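Local coordinates for uncharacterized conserved protein (Methanococcus maripaludis S2, PDB 3C2Q) that catalyses the NAD-dependent conversion of L-ornithine to L-proline with release of ammonia, at residues I8-N12 against K37-W42; T30-T34 against M293-I297; N103-S107 against V309-M313; A145-G151 against D326-V332; N171-T175 against R248-I253. All coordinates share one frame; numbering follows the deposited sequence.

Contacts 2, 4 and 5 are buried, contact 3 is partly so, and contact 1 lies at the surface of the mixed sheet, about 50 Å from contact 4 between centres. Contacts 4 and 5 both belong to the Rossmann fold and touch through I146 and I147 against L173; both hold residues likely to bind NAD(+). Contacts 2 and 3 fasten loops that precede helix 112-133 to the Rossmann part, and each also meets a second subunit. Chemistry follows place: contact 1 is mostly polar, contact 2 mixes two hydrogen bonds with a proline-tyrosine touch, contacts 3 and 4 pack without a hydrogen bond across, and contact 5 centres on an asparagine amide, helped by two waters and by apolar packing.

Contact 1 (I8-N12 against K37-W42); sequences IENAN and KVNDEW
N10 and D40 meet side chain to side chain at the type I' turn V38-E41, which makes a tight beta hairpin of strands 34-38 and 41-46 in the mixed sheet. The two side chains run at about a right angle, their amide and carboxylate planes 52° apart. N10 uses both ends of its amide: OD1 accepts from the turn's D40 N at 2.8 Å, and ND2 gives a hydrogen to D40 OD1 at 3.1 Å. That second bond reaches the carboxylate from above its plane, with the oxygen also tilted from the N10 amide plane, and it is also the more bent of the two. Together they fix the rotation of the amide and tie it to both backbone and side chain of one turn residue.

K37 lies alongside the I8-N10 backbone. Its CG stands anti to the backbone N (chi1 -164°) and the chain is extended beyond, which carries NZ to I8 O at 2.9 Å, in the carbonyl plane and on a lone pair. On the way CG passes N10 OD1 at 3.5 Å. CB of K37 lies over one face of the W42 ring, offset toward its rim, and R85 makes a cation-pi contact with the same indole. I8 crosses W42 at about a right angle, its CG2 methyl 3.7 Å from CZ2. Backbone joins the other end: A11 N gives a nearly straight bond to K37 O at 2.8 Å, and one water donates to both A11 O and K37 O.

Contact 2 (T30-T34 against M293-I297); sequences TNHPT and MPSYI
The shortest polar bond here joins H32 ND1 to S295 OG at 2.8 Å, nearly straight at 169°; either atom could be the donor. The hydroxyl arrives at the edge of the imidazole, in its plane, while N31 OD1 lies over one face of the ring, offset toward its rim. S295 holds OG between its backbone N and carbonyl carbon (chi1 60°), which turns the oxygen to the histidine; S295 CB lies 3.3 Å from H32 ND1. The same serine is held by its backbone: S295 N donates to N31 O at 2.9 Å, from above the carbonyl plane. That oxygen also takes a CA-H...O contact from P294 CA at 3.1 Å. One water spans the segments, accepting from N31 ND2 and donating to M293 O.

Beyond the serine, P33 comes to the edge of the Y296 ring, CG 3.7 Å from CD2 and in the ring plane, whereas P294 CG lies above one face. Within 30-34, H32 N donates to T30 OG1, forming an ST turn. F99 of the second subunit packs on T30 and N31. The contact thus docks the loop leading into strand 34-38 of the mixed sheet on a type I turn, P294-I297, in the helix-to-strand connection between helix 283-292 and strand 298-303 of the Rossmann fold.

Contact 3 (N103-S107 against V309-M313); sequences NSEVS and VTKLM
Helix 306-314 of the Rossmann fold offers one side to the loop that leads toward helix 112-133, and V106 is the loop residue that packs most closely against it. Its two methyls face V309 and T310 on the helix. CG2 comes to 3.5 Å from V309 CG1, the two valines sliding past each other in opposite directions, while CG1 faces V309 CB at 3.9 Å. T310 lies obliquely across the same valine, its OG1 touching CB and both methyls; that oxygen has a weak hydrogen bond back to P306 O. One turn further along the helix, selenomethionine M313 reaches over to put SE 3.9 Å from V106 CG2. The bend at its last torsion (chi3 81°) then turns the terminal methyl CE to the carboxylate of E105, 3.7 Å from CD and about equally far from both oxygens, with the two side chains at about a right angle. No hydrogen bond links the segments. The loop is also fastened to the second subunit, S104 OG bonding to D314 OD2 of that chain. On its inner side the helix packs on strand 298-303, where V309 and L312 meet C301.

Contact 4 (A145-G151 against D326-V332); sequences AIIHTGG and DVGVFLV
V327, L331 and T149 have the largest shares of the buried surface where the short helix 145-148 meets the start of helix 327-342 in the Rossmann fold. V327 CG1 stands between its own backbone N and carbonyl carbon (chi1 72°), which aims that methyl at T149 OG1, 3.5 Å away. D326 and V327 probably contribute to the NAD(+) site, as in related enzymes. T149 presses its hydroxyl on the helix backbone, OG1 to G328 CA 3.1 Å. The same OG1 donates to A145 O at 2.7 Å, beside the helical bond from T149 N, so A145 O is gripped twice. A valine at T149 would probably leave A145 O without its second donor and crowd the backbone at G328. Glycines permit the closeness: a side chain on G328 would run into T149 O, and one on G151 into L331. G150 ends the first helix in a Schellman motif with positive phi. D326, the N-cap of the second helix, bonds weakly to G328 N and V329 N through OD1, its OD2 being held by T325 and K112 of the third subunit. L331 crosses I146 at about a right angle; its CD1 touches I146 CG2 and G151 O, each at 3.7 Å.

Contact 5 (N171-T175 against R248-I253); sequences NALAT and RDDGPI
With CG anti to the backbone N (chi1 -169°) and the amide turned by chi2 62°, N171 reaches from the first turn of helix 171-183 to the G251-I253 backbone. The helix follows strand 166-170 of the Rossmann fold, and N171, A172 and D250 probably bind NAD(+), as inferred from relatives. The amide is gripped at its oxygen and its nitrogen. OD1 accepts from I253 N at 3.0 Å, fairly straight at 160°, while ND2 donates to G251 O at 3.3 Å from above the carbonyl plane. An alanine in place of N171 is likely to leave I253 N and G251 O without these mates and free the loop to shift. D249 faces the same residue: its carboxylate lies against N171 CB, and two waters bridge the pair, one from N171 N to OD2, the other from ND2 to OD1. S246 N also bonds to OD2. R248, bent at chi3, brings NH2 against A172 CB and pairs by charge alone with D249 OD1. T175 turns its hydroxyl back to N171 O and also bonds H204, which leaves its methyl for the loop; it slides past I253 in the opposite direction, CG2 to CG2 at 3.8 Å.

Contact 1 (I8-N12 against K37-W42)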
# COMPACT_ATOMS: atom_id res chain seq x y z
N ILE B 8 27.93 -34.32 21.87
CA ILE B 8 26.60 -34.14 21.18
C ILE B 8 25.92 -35.51 20.97
O ILE B 8 26.49 -36.40 20.34
CB ILE B 8 26.72 -33.35 19.83
CG1 ILE B 8 27.25 -31.92 20.04
CG2 ILE B 8 25.38 -33.31 19.06
CD1 ILE B 8 26.44 -31.06 21.02
N GLU B 9 24.71 -35.65 21.51
CA GLU B 9 23.89 -36.85 21.31
C GLU B 9 23.68 -37.15 19.82
O GLU B 9 23.66 -36.24 18.98
CB GLU B 9 22.51 -36.67 21.98
CG GLU B 9 22.55 -36.24 23.46
CD GLU B 9 21.15 -36.02 24.07
OE1 GLU B 9 20.15 -36.51 23.47
OE2 GLU B 9 21.05 -35.36 25.14
N ASN B 10 23.54 -38.43 19.49
CA ASN B 10 23.04 -38.81 18.18
C ASN B 10 21.57 -38.41 18.10
O ASN B 10 20.88 -38.43 19.11
CB ASN B 10 23.18 -40.31 17.95
CG ASN B 10 24.60 -40.73 17.58
OD1 ASN B 10 25.17 -40.23 16.62
ND2 ASN B 10 25.15 -41.66 18.34
N ALA B 11 21.10 -38.06 16.91
CA ALA B 11 19.71 -37.64 16.72
C ALA B 11 18.73 -38.77 17.04
O ALA B 11 19.02 -39.93 16.77
CB ALA B 11 19.49 -37.16 15.29
N ASN B 12 17.57 -38.42 17.59
CA ASN B 12 16.50 -39.39 17.78
C ASN B 12 15.70 -39.58 16.49
O ASN B 12 15.30 -38.60 15.84
CB ASN B 12 15.60 -38.97 18.93
CG ASN B 12 16.34 -38.93 20.27
OD1 ASN B 12 16.51 -37.86 20.88
ND2 ASN B 12 16.81 -40.10 20.74
N LYS B 37 23.31 -35.84 13.42
CA LYS B 37 24.32 -36.76 13.94
C LYS B 37 23.74 -38.16 13.98
O LYS B 37 22.76 -38.43 14.69
CB LYS B 37 24.82 -36.34 15.31
CG LYS B 37 26.13 -37.04 15.71
CD LYS B 37 26.70 -36.46 16.97
CE LYS B 37 27.92 -37.25 17.44
NZ LYS B 37 28.70 -36.44 18.42
N VAL B 38 24.34 -39.04 13.18
CA VAL B 38 23.88 -40.41 13.03
C VAL B 38 25.10 -41.35 13.14
O VAL B 38 26.09 -41.18 12.41
CB VAL B 38 23.14 -40.61 11.67
CG1 VAL B 38 22.68 -42.06 11.50
CG2 VAL B 38 21.93 -39.62 11.55
N ASN B 39 25.00 -42.33 14.03
CA ASN B 39 26.10 -43.27 14.31
C ASN B 39 27.40 -42.51 14.48
O ASN B 39 28.38 -42.76 13.78
CB ASN B 39 26.19 -44.35 13.23
CG ASN B 39 24.98 -45.28 13.22
OD1 ASN B 39 24.46 -45.63 12.16
ND2 ASN B 39 24.52 -45.68 14.41
N ASP B 40 27.33 -41.50 15.36
CA ASP B 40 28.45 -40.60 15.70
C ASP B 40 29.14 -39.85 14.56
O ASP B 40 30.27 -39.40 14.71
CB ASP B 40 29.48 -41.33 16.59
CG ASP B 40 28.82 -42.16 17.68
OD1 ASP B 40 28.26 -41.57 18.63
OD2 ASP B 40 28.85 -43.40 17.58
N GLU B 41 28.48 -39.72 13.41
CA GLU B 41 28.98 -38.89 12.32
C GLU B 41 27.92 -37.85 11.93
O GLU B 41 26.73 -38.15 11.97
CB GLU B 41 29.27 -39.73 11.08
CG GLU B 41 30.35 -40.79 11.21
CD GLU B 41 30.12 -41.93 10.21
OE1 GLU B 41 30.16 -41.65 8.99
OE2 GLU B 41 29.88 -43.08 10.66
N TRP B 42 28.37 -36.67 11.51
CA TRP B 42 27.47 -35.65 10.98
C TRP B 42 27.17 -35.94 9.52
O TRP B 42 28.07 -36.10 8.70
CB TRP B 42 28.05 -34.26 11.16
CG TRP B 42 28.06 -33.82 12.58
CD1 TRP B 42 29.13 -33.83 13.42
CD2 TRP B 42 26.95 -33.32 13.35
NE1 TRP B 42 28.77 -33.37 14.66
CE2 TRP B 42 27.43 -33.05 14.65
CE3 TRP B 42 25.60 -33.08 13.06
CZ2 TRP B 42 26.62 -32.53 15.66
CZ3 TRP B 42 24.78 -32.56 14.06
CH2 TRP B 42 25.29 -32.29 15.36
O HOH W 1 20.81 -40.52 14.87

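Contact 2 (T30-T34 against M293-I297)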
# COMPACT_ATOMS: atom_id res chain seq x y z
N THR B 30 13.73 -25.56 9.30
CA THR B 30 13.94 -24.19 8.87
C THR B 30 14.29 -24.20 7.37
O THR B 30 14.32 -25.27 6.72
CB THR B 30 15.12 -23.55 9.61
OG1 THR B 30 16.34 -24.12 9.14
CG2 THR B 30 15.00 -23.73 11.15
N ASN B 31 14.57 -23.02 6.80
CA ASN B 31 15.05 -22.99 5.44
C ASN B 31 16.60 -23.06 5.34
O ASN B 31 17.19 -22.87 4.27
CB ASN B 31 14.45 -21.80 4.65
CG ASN B 31 14.83 -20.45 5.23
OD1 ASN B 31 15.12 -20.34 6.42
ND2 ASN B 31 14.76 -19.41 4.40
N HIS B 32 17.26 -23.33 6.47
CA HIS B 32 18.72 -23.35 6.51
C HIS B 32 19.34 -24.75 6.33
O HIS B 32 18.72 -25.74 6.70
CB HIS B 32 19.21 -22.77 7.84
CG HIS B 32 18.58 -21.46 8.22
ND1 HIS B 32 18.66 -20.34 7.42
CD2 HIS B 32 17.90 -21.09 9.32
CE1 HIS B 32 18.04 -19.34 8.02
NE2 HIS B 32 17.55 -19.77 9.17
N PRO B 33 20.58 -24.81 5.78
CA PRO B 33 21.29 -26.10 5.73
C PRO B 33 21.36 -26.71 7.11
O PRO B 33 21.64 -26.03 8.10
CB PRO B 33 22.70 -25.75 5.20
CG PRO B 33 22.72 -24.27 4.95
CD PRO B 33 21.34 -23.70 5.18
N THR B 34 21.06 -27.99 7.19
CA THR B 34 20.99 -28.66 8.50
C THR B 34 21.85 -29.94 8.43
O THR B 34 21.89 -30.60 7.38
CB THR B 34 19.52 -29.00 8.85
OG1 THR B 34 18.75 -27.77 8.89
CG2 THR B 34 19.39 -29.75 10.23
N MSE B 293 12.97 -22.70 -1.12
CA MSE B 293 14.39 -22.32 -1.24
C MSE B 293 15.17 -22.37 0.05
O MSE B 293 14.68 -21.93 1.08
CB MSE B 293 14.47 -20.87 -1.75
CG MSE B 293 14.16 -20.72 -3.23
SE MSE B 293 14.06 -18.74 -3.56
CE MSE B 293 15.89 -18.31 -3.07
N PRO B 294 16.43 -22.83 -0.00
CA PRO B 294 17.30 -22.68 1.16
C PRO B 294 17.77 -21.22 1.30
O PRO B 294 17.78 -20.48 0.31
CB PRO B 294 18.49 -23.60 0.82
CG PRO B 294 18.54 -23.65 -0.61
CD PRO B 294 17.11 -23.54 -1.11
N SER B 295 18.15 -20.84 2.51
CA SER B 295 18.53 -19.45 2.80
C SER B 295 19.83 -18.96 2.15
O SER B 295 20.07 -17.74 2.10
CB SER B 295 18.64 -19.26 4.32
OG SER B 295 19.63 -20.14 4.84
N TYR B 296 20.66 -19.89 1.66
CA TYR B 296 21.94 -19.47 1.08
C TYR B 296 21.84 -18.94 -0.36
O TYR B 296 22.81 -18.41 -0.88
CB TYR B 296 23.03 -20.56 1.20
CG TYR B 296 22.65 -21.92 0.67
CD1 TYR B 296 22.50 -22.15 -0.72
CD2 TYR B 296 22.44 -22.98 1.54
CE1 TYR B 296 22.15 -23.39 -1.20
CE2 TYR B 296 22.09 -24.24 1.06
CZ TYR B 296 21.96 -24.44 -0.29
OH TYR B 296 21.61 -25.70 -0.76
N ILE B 297 20.70 -19.09 -1.01
CA ILE B 297 20.54 -18.58 -2.38
C ILE B 297 20.20 -17.09 -2.26
O ILE B 297 19.30 -16.71 -1.52
CB ILE B 297 19.45 -19.34 -3.15
CG1 ILE B 297 19.73 -20.85 -3.14
CG2 ILE B 297 19.30 -18.79 -4.61
CD1 ILE B 297 18.68 -21.65 -3.89
O HOH W 2 13.61 -19.37 1.76

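Contact 3 (N103-S107 against V309-M313)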
# COMPACT_ATOMS: atom_id res chain seq x y z
N ASN B 103 16.24 2.17 8.36
CA ASN B 103 16.76 0.81 8.39
C ASN B 103 15.68 -0.27 8.28
O ASN B 103 15.97 -1.43 8.54
CB ASN B 103 17.66 0.59 9.62
CG ASN B 103 16.94 0.91 10.91
OD1 ASN B 103 16.00 1.69 10.94
ND2 ASN B 103 17.36 0.27 11.99
N SER B 104 14.44 0.10 7.90
CA SER B 104 13.39 -0.87 7.64
C SER B 104 13.91 -1.91 6.68
O SER B 104 14.75 -1.61 5.83
CB SER B 104 12.14 -0.20 7.03
OG SER B 104 12.52 0.53 5.88
N GLU B 105 13.43 -3.14 6.82
CA GLU B 105 13.70 -4.19 5.84
C GLU B 105 13.00 -3.91 4.52
O GLU B 105 13.46 -4.29 3.45
CB GLU B 105 13.20 -5.53 6.40
CG GLU B 105 13.87 -5.94 7.67
CD GLU B 105 15.05 -6.85 7.43
OE1 GLU B 105 15.81 -6.64 6.43
OE2 GLU B 105 15.21 -7.79 8.26
N VAL B 106 11.85 -3.25 4.58
CA VAL B 106 11.04 -3.15 3.37
C VAL B 106 10.53 -1.71 3.32
O VAL B 106 9.71 -1.32 4.15
CB VAL B 106 9.77 -4.11 3.42
CG1 VAL B 106 8.77 -3.79 2.25
CG2 VAL B 106 10.17 -5.58 3.42
N SER B 107 11.01 -0.94 2.35
CA SER B 107 10.46 0.39 2.12
C SER B 107 10.90 0.87 0.75
O SER B 107 12.03 0.60 0.30
CB SER B 107 11.00 1.42 3.15
OG SER B 107 10.60 2.74 2.79
N VAL B 309 6.53 -7.84 -0.19
CA VAL B 309 7.83 -8.23 0.29
C VAL B 309 7.71 -8.62 1.77
O VAL B 309 8.31 -9.59 2.22
CB VAL B 309 8.86 -7.09 0.17
CG1 VAL B 309 10.24 -7.61 0.54
CG2 VAL B 309 8.86 -6.51 -1.26
N THR B 310 6.92 -7.85 2.52
CA THR B 310 6.76 -8.17 3.95
C THR B 310 6.08 -9.55 4.14
O THR B 310 6.44 -10.30 5.08
CB THR B 310 5.95 -7.06 4.66
OG1 THR B 310 6.74 -5.85 4.66
CG2 THR B 310 5.71 -7.45 6.10
N LYS B 311 5.07 -9.86 3.31
CA LYS B 311 4.39 -11.18 3.38
C LYS B 311 5.40 -12.30 3.15
O LYS B 311 5.37 -13.36 3.85
CB LYS B 311 3.30 -11.26 2.33
CG LYS B 311 2.01 -10.56 2.80
CD LYS B 311 1.02 -10.41 1.65
CE LYS B 311 -0.26 -9.74 2.15
NZ LYS B 311 -0.93 -9.12 0.98
N LEU B 312 6.27 -12.08 2.18
CA LEU B 312 7.30 -13.06 1.88
C LEU B 312 8.21 -13.31 3.08
O LEU B 312 8.47 -14.47 3.44
CB LEU B 312 8.12 -12.64 0.66
CG LEU B 312 9.41 -13.42 0.36
CD1 LEU B 312 8.99 -14.76 -0.26
CD2 LEU B 312 10.23 -12.62 -0.64
N MSE B 313 8.72 -12.25 3.66
CA MSE B 313 9.62 -12.37 4.81
C MSE B 313 8.92 -12.90 6.05
O MSE B 313 9.50 -13.71 6.79
CB MSE B 313 10.33 -11.05 5.09
CG MSE B 313 11.14 -10.59 3.88
SE MSE B 313 11.97 -8.89 4.30
CE MSE B 313 13.54 -9.55 5.35

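Contact 4 (A145-G151 against D326-V332)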
# COMPACT_ATOMS: atom_id res chain seq x y z
N ALA B 145 2.47 -8.53 -14.40
CA ALA B 145 2.75 -7.09 -14.37
C ALA B 145 4.04 -6.71 -15.06
O ALA B 145 4.21 -5.55 -15.48
CB ALA B 145 2.74 -6.53 -12.91
N ILE B 146 4.97 -7.66 -15.16
CA ILE B 146 6.19 -7.45 -15.93
C ILE B 146 5.79 -6.98 -17.32
O ILE B 146 6.38 -6.04 -17.85
CB ILE B 146 7.03 -8.75 -16.07
CG1 ILE B 146 7.65 -9.14 -14.71
CG2 ILE B 146 8.17 -8.57 -17.12
CD1 ILE B 146 8.12 -10.62 -14.72
N ILE B 147 4.77 -7.64 -17.89
CA ILE B 147 4.34 -7.33 -19.26
C ILE B 147 3.50 -6.06 -19.29
O ILE B 147 3.74 -5.15 -20.11
CB ILE B 147 3.53 -8.51 -19.93
CG1 ILE B 147 4.22 -9.86 -19.72
CG2 ILE B 147 3.35 -8.23 -21.45
CD1 ILE B 147 5.75 -9.90 -20.14
N HIS B 148 2.53 -5.97 -18.37
CA HIS B 148 1.66 -4.80 -18.34
C HIS B 148 2.40 -3.50 -18.19
O HIS B 148 1.97 -2.49 -18.73
CB HIS B 148 0.62 -4.88 -17.19
CG HIS B 148 -0.16 -6.15 -17.17
ND1 HIS B 148 -0.47 -6.86 -18.31
CD2 HIS B 148 -0.67 -6.85 -16.13
CE1 HIS B 148 -1.15 -7.95 -17.97
NE2 HIS B 148 -1.30 -7.95 -16.65
N THR B 149 3.52 -3.52 -17.45
CA THR B 149 4.29 -2.29 -17.17
C THR B 149 5.39 -1.99 -18.20
O THR B 149 6.15 -1.03 -18.03
CB THR B 149 4.94 -2.34 -15.77
OG1 THR B 149 5.85 -3.44 -15.72
CG2 THR B 149 3.91 -2.49 -14.69
N GLY B 150 5.48 -2.80 -19.25
CA GLY B 150 6.45 -2.55 -20.34
C GLY B 150 7.82 -3.10 -20.05
O GLY B 150 8.78 -2.73 -20.74
N GLY B 151 7.92 -3.99 -19.06
CA GLY B 151 9.18 -4.63 -18.71
C GLY B 151 9.51 -5.88 -19.52
O GLY B 151 10.58 -6.42 -19.38
N ASP B 326 8.86 0.20 -9.13
CA ASP B 326 8.05 -0.11 -10.31
C ASP B 326 8.84 -1.15 -11.11
O ASP B 326 9.95 -0.87 -11.56
CB ASP B 326 7.85 1.18 -11.09
CG ASP B 326 6.97 1.01 -12.32
OD1 ASP B 326 7.10 0.01 -13.05
OD2 ASP B 326 6.19 1.92 -12.59
N VAL B 327 8.28 -2.35 -11.29
CA VAL B 327 9.02 -3.42 -11.93
C VAL B 327 9.37 -3.10 -13.40
O VAL B 327 10.45 -3.48 -13.85
CB VAL B 327 8.27 -4.81 -11.82
CG1 VAL B 327 7.04 -4.87 -12.74
CG2 VAL B 327 9.22 -5.96 -12.17
N GLY B 328 8.46 -2.43 -14.11
CA GLY B 328 8.67 -2.13 -15.52
C GLY B 328 9.83 -1.15 -15.73
O GLY B 328 10.66 -1.37 -16.60
N VAL B 329 9.91 -0.11 -14.91
CA VAL B 329 11.03 0.83 -14.97
C VAL B 329 12.31 0.18 -14.46
O VAL B 329 13.37 0.31 -15.07
CB VAL B 329 10.72 2.14 -14.21
CG1 VAL B 329 11.84 3.19 -14.48
CG2 VAL B 329 9.34 2.70 -14.66
N PHE B 330 12.22 -0.51 -13.33
CA PHE B 330 13.32 -1.28 -12.81
C PHE B 330 13.98 -2.18 -13.86
O PHE B 330 15.21 -2.16 -14.00
CB PHE B 330 12.84 -2.11 -11.59
CG PHE B 330 13.86 -3.09 -11.08
CD1 PHE B 330 14.82 -2.71 -10.14
CD2 PHE B 330 13.87 -4.40 -11.52
CE1 PHE B 330 15.78 -3.63 -9.66
CE2 PHE B 330 14.84 -5.33 -11.06
CZ PHE B 330 15.78 -4.94 -10.14
N LEU B 331 13.19 -2.99 -14.58
CA LEU B 331 13.74 -3.89 -15.61
C LEU B 331 14.44 -3.14 -16.73
O LEU B 331 15.48 -3.58 -17.22
CB LEU B 331 12.69 -4.87 -16.17
CG LEU B 331 12.24 -5.97 -15.17
CD1 LEU B 331 11.01 -6.69 -15.69
CD2 LEU B 331 13.37 -6.96 -14.87
N VAL B 332 13.88 -2.00 -17.13
CA VAL B 332 14.48 -1.17 -18.23
C VAL B 332 15.84 -0.63 -17.80
O VAL B 332 16.85 -0.74 -18.53
CB VAL B 332 13.49 -0.06 -18.69
CG1 VAL B 332 14.17 0.91 -19.69
CG2 VAL B 332 12.24 -0.71 -19.37

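Contact 5 (N171-T175 against R248-I253)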
# COMPACT_ATOMS: atom_id res chain seq x y z
N ASN B 171 0.31 -18.99 -16.23
CA ASN B 171 -0.30 -18.82 -17.53
C ASN B 171 -0.34 -17.36 -17.91
O ASN B 171 -0.17 -17.01 -19.08
CB ASN B 171 -1.74 -19.36 -17.50
CG ASN B 171 -2.36 -19.47 -18.91
OD1 ASN B 171 -1.87 -20.22 -19.73
ND2 ASN B 171 -3.44 -18.75 -19.17
N ALA B 172 -0.62 -16.49 -16.92
CA ALA B 172 -0.81 -15.07 -17.24
C ALA B 172 0.47 -14.41 -17.77
O ALA B 172 0.42 -13.70 -18.78
CB ALA B 172 -1.41 -14.29 -16.05
N LEU B 173 1.62 -14.66 -17.12
CA LEU B 173 2.87 -14.14 -17.63
C LEU B 173 3.14 -14.60 -19.09
O LEU B 173 3.42 -13.78 -19.98
CB LEU B 173 4.06 -14.52 -16.77
CG LEU B 173 5.39 -14.05 -17.40
CD1 LEU B 173 5.51 -12.51 -17.39
CD2 LEU B 173 6.59 -14.61 -16.76
N ALA B 174 3.10 -15.91 -19.30
CA ALA B 174 3.38 -16.46 -20.64
C ALA B 174 2.41 -15.96 -21.68
O ALA B 174 2.84 -15.58 -22.78
CB ALA B 174 3.39 -17.99 -20.61
N THR B 175 1.12 -15.94 -21.36
CA THR B 175 0.13 -15.59 -22.37
C THR B 175 0.10 -14.10 -22.69
O THR B 175 -0.15 -13.73 -23.83
CB THR B 175 -1.31 -16.11 -22.07
OG1 THR B 175 -1.81 -15.51 -20.85
CG2 THR B 175 -1.31 -17.65 -21.96
N ARG B 248 -7.54 -19.19 -11.51
CA ARG B 248 -7.98 -18.06 -12.38
C ARG B 248 -7.90 -18.34 -13.87
O ARG B 248 -8.41 -17.55 -14.64
CB ARG B 248 -7.11 -16.82 -12.22
CG ARG B 248 -7.03 -16.15 -10.91
CD ARG B 248 -5.92 -15.10 -11.07
NE ARG B 248 -4.88 -15.70 -11.92
CZ ARG B 248 -4.59 -15.34 -13.19
NH1 ARG B 248 -5.22 -14.33 -13.79
NH2 ARG B 248 -3.65 -16.03 -13.85
N ASP B 249 -7.20 -19.40 -14.30
CA ASP B 249 -7.04 -19.74 -15.72
C ASP B 249 -8.27 -20.39 -16.40
O ASP B 249 -8.55 -21.58 -16.19
CB ASP B 249 -5.85 -20.70 -15.89
CG ASP B 249 -4.58 -20.20 -15.28
OD1 ASP B 249 -4.43 -18.98 -15.10
OD2 ASP B 249 -3.68 -21.02 -14.99
N ASP B 250 -8.99 -19.67 -17.24
CA ASP B 250 -10.04 -20.31 -18.11
C ASP B 250 -9.44 -20.91 -19.42
O ASP B 250 -10.04 -21.85 -20.06
CB ASP B 250 -11.16 -19.31 -18.45
CG ASP B 250 -10.64 -18.15 -19.29
OD1 ASP B 250 -10.60 -18.26 -20.57
OD2 ASP B 250 -10.23 -17.14 -18.67
N GLY B 251 -8.27 -20.37 -19.81
CA GLY B 251 -7.58 -20.81 -21.01
C GLY B 251 -6.12 -21.09 -20.80
O GLY B 251 -5.27 -20.39 -21.37
N PRO B 252 -5.78 -22.14 -20.01
CA PRO B 252 -4.36 -22.34 -19.82
C PRO B 252 -3.83 -22.89 -21.13
O PRO B 252 -4.48 -23.74 -21.73
CB PRO B 252 -4.29 -23.43 -18.74
CG PRO B 252 -5.54 -24.18 -18.89
CD PRO B 252 -6.59 -23.17 -19.34
N ILE B 253 -2.65 -22.47 -21.54
CA ILE B 253 -2.01 -23.04 -22.72
C ILE B 253 -1.43 -24.43 -22.40
O ILE B 253 -1.31 -24.83 -21.23
CB ILE B 253 -0.92 -22.09 -23.30
CG1 ILE B 253 0.09 -21.70 -22.21
CG2 ILE B 253 -1.62 -20.86 -23.93
CD1 ILE B 253 1.42 -21.19 -22.70
O HOH W 3 -1.37 -19.89 -13.99
O HOH W 4 -4.74 -16.81 -17.35